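Local structure of soluble lytic murein transglycosylase (Pseudomonas aeruginosa, 5OHU) at residues T517-L522 with N550-A555; C130-Q134 with A162-L166. The protein breaks down peptidoglycan as a lytic transglycosylase, cutting its glycan strands both at the ends and within the chain. All coordinates share one frame; numbering follows the deposited sequence.

Contact 1 (T517-L522 with N550-A555); sequences TGLMQL and NIRLGA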
loop_
_atom_site.group_PDB
_atom_site.type_symbol
_atom_site.label_atom_id
_atom_site.label_comp_id
_atom_site.label_asym_id
_atom_site.label_seq_id
_atom_site.Cartn_x
_atom_site.Cartn_y
_atom_site.Cartn_z
ATOM N N THR A 517 -5.272 2.100 -17.481
ATOM C CA THR A 517 -4.354 1.598 -18.494
ATOM C C THR A 517 -3.417 2.692 -18.977
ATOM O O THR A 517 -3.864 3.792 -19.312
ATOM C CB THR A 517 -5.133 1.044 -19.687
ATOM O OG1 THR A 517 -6.138 0.139 -19.219
ATOM C CG2 THR A 517 -4.204 0.318 -20.635
ATOM N N GLY A 518 -2.128 2.380 -19.026
ATOM C CA GLY A 518 -1.166 3.151 -19.791
ATOM C C GLY A 518 -0.412 4.179 -18.966
ATOM O O GLY A 518 -0.449 4.193 -17.730
ATOM N N LEU A 519 0.298 5.057 -19.699
ATOM C CA LEU A 519 1.166 6.056 -19.068
ATOM C C LEU A 519 0.410 6.914 -18.066
ATOM O O LEU A 519 0.946 7.269 -17.009
ATOM C CB LEU A 519 1.805 6.944 -20.134
ATOM C CG LEU A 519 2.889 6.233 -20.942
ATOM C CD1 LEU A 519 3.311 7.059 -22.152
ATOM C CD2 LEU A 519 4.102 5.892 -20.053
ATOM N N MET A 520 -0.835 7.255 -18.381
ATOM C CA MET A 520 -1.620 8.172 -17.578
ATOM C C MET A 520 -2.803 7.482 -16.901
ATOM O O MET A 520 -3.629 8.164 -16.279
ATOM C CB MET A 520 -2.048 9.344 -18.465
ATOM C CG MET A 520 -0.882 10.294 -18.709
ATOM S SD MET A 520 -1.343 11.776 -19.654
ATOM C CE MET A 520 -1.627 12.889 -18.239
ATOM N N GLN A 521 -2.861 6.142 -16.958
ATOM C CA GLN A 521 -3.762 5.323 -16.138
ATOM C C GLN A 521 -5.219 5.734 -16.352
ATOM O O GLN A 521 -5.950 6.080 -15.422
ATOM C CB GLN A 521 -3.374 5.395 -14.647
ATOM C CG GLN A 521 -2.099 4.634 -14.313
ATOM C CD GLN A 521 -2.282 3.123 -14.483
ATOM O OE1 GLN A 521 -2.644 2.416 -13.538
ATOM N NE2 GLN A 521 -2.047 2.632 -15.700
ATOM N N LEU A 522 -5.620 5.720 -17.611
ATOM C CA LEU A 522 -6.961 6.128 -17.979
ATOM C C LEU A 522 -7.927 4.963 -17.829
ATOM O O LEU A 522 -7.630 3.833 -18.234
ATOM C CB LEU A 522 -6.994 6.638 -19.421
ATOM C CG LEU A 522 -6.099 7.836 -19.732
ATOM C CD1 LEU A 522 -6.166 8.182 -21.231
ATOM C CD2 LEU A 522 -6.513 9.016 -18.860
ATOM N N ASN A 550 -2.298 7.304 -25.438
ATOM C CA ASN A 550 -2.511 7.532 -24.014
ATOM C C ASN A 550 -2.267 8.993 -23.646
ATOM O O ASN A 550 -3.072 9.619 -22.940
ATOM C CB ASN A 550 -1.585 6.626 -23.212
ATOM C CG ASN A 550 -2.039 6.455 -21.791
ATOM O OD1 ASN A 550 -1.616 7.196 -20.894
ATOM N ND2 ASN A 550 -2.894 5.455 -21.566
ATOM N N ILE A 551 -1.147 9.548 -24.108
ATOM C CA ILE A 551 -0.784 10.917 -23.759
ATOM C C ILE A 551 -1.782 11.910 -24.338
ATOM O O ILE A 551 -2.142 12.899 -23.689
ATOM C CB ILE A 551 0.645 11.211 -24.237
ATOM C CG1 ILE A 551 1.626 10.323 -23.476
ATOM C CG2 ILE A 551 0.970 12.706 -24.068
ATOM C CD1 ILE A 551 3.056 10.402 -24.028
ATOM N N ARG A 552 -2.252 11.667 -25.563
ATOM C CA ARG A 552 -3.184 12.600 -26.184
ATOM C C ARG A 552 -4.500 12.652 -25.421
ATOM O O ARG A 552 -5.026 13.736 -25.142
ATOM C CB ARG A 552 -3.425 12.213 -27.640
ATOM C CG ARG A 552 -2.270 12.555 -28.556
ATOM C CD ARG A 552 -2.441 11.898 -29.900
ATOM N NE ARG A 552 -3.487 12.536 -30.678
ATOM C CZ ARG A 552 -3.996 12.024 -31.792
ATOM N NH1 ARG A 552 -3.555 10.855 -32.246
ATOM N NH2 ARG A 552 -4.949 12.680 -32.446
ATOM N N LEU A 553 -5.056 11.484 -25.087
ATOM C CA LEU A 553 -6.275 11.445 -24.284
ATOM C C LEU A 553 -6.016 11.855 -22.847
ATOM O O LEU A 553 -6.845 12.545 -22.246
ATOM C CB LEU A 553 -6.906 10.056 -24.333
ATOM C CG LEU A 553 -7.293 9.692 -25.768
ATOM C CD1 LEU A 553 -7.712 8.216 -25.934
ATOM C CD2 LEU A 553 -8.423 10.614 -26.197
ATOM N N GLY A 554 -4.883 11.452 -22.276
ATOM C CA GLY A 554 -4.603 11.830 -20.899
ATOM C C GLY A 554 -4.401 13.329 -20.734
ATOM O O GLY A 554 -4.863 13.923 -19.755
ATOM N N ALA A 555 -3.697 13.960 -21.679
ATOM C CA ALA A 555 -3.505 15.408 -21.617
ATOM C C ALA A 555 -4.830 16.136 -21.736
ATOM O O ALA A 555 -5.070 17.116 -21.018
ATOM C CB ALA A 555 -2.556 15.874 -22.727
#
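The side-chain amide of Asn-550 plugs into the loop 517-522. Asn-550 OD1 accepts the backbone N-H of Met-520 at 2.6 Å, with a bent N-H...O angle of 143°. Asn-550 ND2 donates to the carbonyl O of Thr-517 at 3.0 Å, and Leu-522 N reaches that oxygen from the other face of the carbonyl plane. A second bond from ND2, to Leu-544 O, helps fix the rotation of the amide. CG stands anti to the backbone N (chi1 -161°), which sends the amide from the helix into the loop. One turn along the helix, Met-520 lies against bare backbone at Gly-554: Met-520 SD is 3.5 Å from Gly-554 CA. A bend at chi3 (95°) turns Met-520 CE toward Gly-554 O, 3.7 Å away. Two leucines add apolar packing. Leu-519 CD1 meets Ile-551 CD1 at 3.8 Å, and Leu-522 CD1 meets Leu-553 CB at 3.7 Å.

The loop has its own bracing. Gly-518 to Gln-521 form a type I beta turn, and Gln-521 NE2 meets a lone pair of Gly-518 O in the plane of that carbonyl, at 3.0 Å. Farther out, Leu-519 O accepts from Ser-504 OG and Met-520 O from Tyr-576 OH, while Met-520 packs on Ile-496 of helix 493-504. Gly-518 to Gln-521 spell the GLMQ signature of the lysozyme-like SLT domain, here held by helix 547-564.

Contact 2 (C130-Q134 with A162-L166); sequences CLYGQ and ACDTL. With PO4 (phosphate ion), chain F.
Tyr-132 OH donates a 2.8 Å hydrogen bond to O1 of a phosphate ion, while Cys-130 of the same helix is joined to Cys-163 by a disulfide. The ion lies at the ring edge, near its plane, and probably comes from the crystallisation liquor. The ring also stacks with Tyr-119. Its helix, 126-138, belongs to a run of packed helices, consistent with the alpha-superhelical part of Slt70-like enzymes. Segments 130-134 and 162-166 run roughly parallel; their axes come within 8.5 Å and cross at 29°. Helix 142-153 connects them in sequence and covers part of the joint through Leu-152, which touches both Cys-130 and Leu-166.

The 2.0 Å bond from Cys-130 SG to Cys-163 SG has a chi3 of 97°, close to a relaxed disulfide. It ties the helices where Cys-130 CA and Cys-163 CA are 4.9 Å apart. Next to it, Ala-162 CB packs on Leu-131 CD2 at 3.9 Å. The extended chain of Gln-134 crosses Thr-165 at about a right angle, with Gln-134 CD 3.4 Å from Thr-165 CG2. This side is more open to solvent than the cystine.

Leu-166 packs one turn on from Cys-163, against the cystine and Gln-134. With chi1 at 179°, it extends away from its backbone N and spreads its two methyls over the facing helix. Leu-166 CD2 lies 3.9 Å from Cys-130 O, and Leu-166 CD1 rests 3.4 Å from Gly-133 C.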
loop_
_atom_site.group_PDB
_atom_site.type_symbol
_atom_site.label_atom_id
_atom_site.label_comp_id
_atom_site.label_asym_id
_atom_site.label_seq_id
_atom_site.Cartn_x
_atom_site.Cartn_y
_atom_site.Cartn_z
ATOM N N CYS A 130 -1.059 -24.121 9.879
ATOM C CA CYS A 130 -1.999 -25.028 10.536
ATOM C C CYS A 130 -1.458 -26.445 10.611
ATOM O O CYS A 130 -1.572 -27.096 11.658
ATOM C CB CYS A 130 -3.340 -24.975 9.821
ATOM S SG CYS A 130 -4.152 -23.424 10.322
ATOM N N LEU A 131 -0.836 -26.929 9.524
ATOM C CA LEU A 131 -0.158 -28.219 9.586
ATOM C C LEU A 131 0.924 -28.207 10.658
ATOM O O LEU A 131 1.131 -29.207 11.351
ATOM C CB LEU A 131 0.431 -28.556 8.216
ATOM C CG LEU A 131 -0.641 -28.825 7.152
ATOM C CD1 LEU A 131 -0.030 -28.926 5.766
ATOM C CD2 LEU A 131 -1.366 -30.103 7.507
ATOM N N TYR A 132 1.617 -27.074 10.829
ATOM C CA TYR A 132 2.651 -27.012 11.861
ATOM C C TYR A 132 2.045 -27.090 13.255
ATOM O O TYR A 132 2.591 -27.764 14.139
ATOM C CB TYR A 132 3.483 -25.742 11.708
ATOM C CG TYR A 132 4.639 -25.656 12.670
ATOM C CD1 TYR A 132 5.660 -26.617 12.660
ATOM C CD2 TYR A 132 4.713 -24.608 13.595
ATOM C CE1 TYR A 132 6.733 -26.534 13.551
ATOM C CE2 TYR A 132 5.778 -24.501 14.485
ATOM C CZ TYR A 132 6.785 -25.458 14.456
ATOM O OH TYR A 132 7.828 -25.339 15.345
ATOM N N GLY A 133 0.920 -26.404 13.473
ATOM C CA GLY A 133 0.205 -26.572 14.731
ATOM C C GLY A 133 -0.170 -28.019 15.001
ATOM O O GLY A 133 -0.033 -28.507 16.126
ATOM N N GLN A 134 -0.639 -28.728 13.970
ATOM C CA GLN A 134 -0.917 -30.154 14.122
ATOM C C GLN A 134 0.335 -30.907 14.549
ATOM O O GLN A 134 0.289 -31.760 15.446
ATOM C CB GLN A 134 -1.465 -30.744 12.815
ATOM C CG GLN A 134 -2.880 -30.291 12.438
ATOM C CD GLN A 134 -3.357 -30.849 11.092
ATOM O OE1 GLN A 134 -3.944 -30.125 10.282
ATOM N NE2 GLN A 134 -3.093 -32.132 10.843
ATOM N N ALA A 162 -6.806 -27.418 6.460
ATOM C CA ALA A 162 -5.909 -27.940 7.488
ATOM C C ALA A 162 -6.138 -27.236 8.820
ATOM O O ALA A 162 -5.924 -27.831 9.885
ATOM C CB ALA A 162 -4.445 -27.803 7.057
ATOM N N CYS A 163 -6.567 -25.971 8.782
ATOM C CA CYS A 163 -6.873 -25.266 10.024
ATOM C C CYS A 163 -8.119 -25.834 10.678
ATOM O O CYS A 163 -8.182 -25.959 11.908
ATOM C CB CYS A 163 -7.016 -23.776 9.756
ATOM S SG CYS A 163 -5.545 -23.109 8.950
ATOM N N ASP A 164 -9.105 -26.215 9.873
ATOM C CA ASP A 164 -10.263 -26.916 10.419
ATOM C C ASP A 164 -9.842 -28.171 11.176
ATOM O O ASP A 164 -10.368 -28.468 12.256
ATOM C CB ASP A 164 -11.235 -27.270 9.296
ATOM C CG ASP A 164 -12.665 -27.225 9.746
ATOM O OD1 ASP A 164 -13.210 -26.106 9.846
ATOM O OD2 ASP A 164 -13.236 -28.303 10.019
ATOM N N THR A 165 -8.865 -28.903 10.644
ATOM C CA THR A 165 -8.350 -30.075 11.346
ATOM C C THR A 165 -7.678 -29.679 12.659
ATOM O O THR A 165 -7.902 -30.300 13.705
ATOM C CB THR A 165 -7.370 -30.810 10.440
ATOM O OG1 THR A 165 -8.097 -31.420 9.373
ATOM C CG2 THR A 165 -6.602 -31.872 11.223
ATOM N N LEU A 166 -6.846 -28.640 12.618
ATOM C CA LEU A 166 -6.192 -28.149 13.827
ATOM C C LEU A 166 -7.220 -27.707 14.857
ATOM O O LEU A 166 -7.148 -28.098 16.030
ATOM C CB LEU A 166 -5.267 -26.986 13.472
ATOM C CG LEU A 166 -4.519 -26.327 14.633
ATOM C CD1 LEU A 166 -3.525 -27.306 15.256
ATOM C CD2 LEU A 166 -3.805 -25.083 14.148
HETATM P P PO4 F . 10.651 -28.089 16.399
HETATM O O1 PO4 F . 9.263 -27.597 16.062
HETATM O O2 PO4 F . 10.747 -29.580 16.169
HETATM O O3 PO4 F . 10.967 -27.792 17.849
HETATM O O4 PO4 F . 11.634 -27.365 15.510
#

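In the fold
The two contacts belong to separate parts of the chain. Contact 2 closes in sequence before contact 1 opens, and they lie on opposite sides of the chain's centre. Their centres are 48 Å apart, and their nearest atoms are about 34 Å apart, so neither can touch the other. Contact 1 sits in the SLT domain. Gln-521 of its loop touches Glu-503, and Glu-503 and Ser-504 form the ES pair typical of this family. Contact 2 is structural helix packing, locked by a disulfide and far from that region. The side chains of Leu-519 (contact 1) and Leu-131 (contact 2) are about 4 Å and 3 Å from separate phosphate ions, probably from the crystallisation liquor.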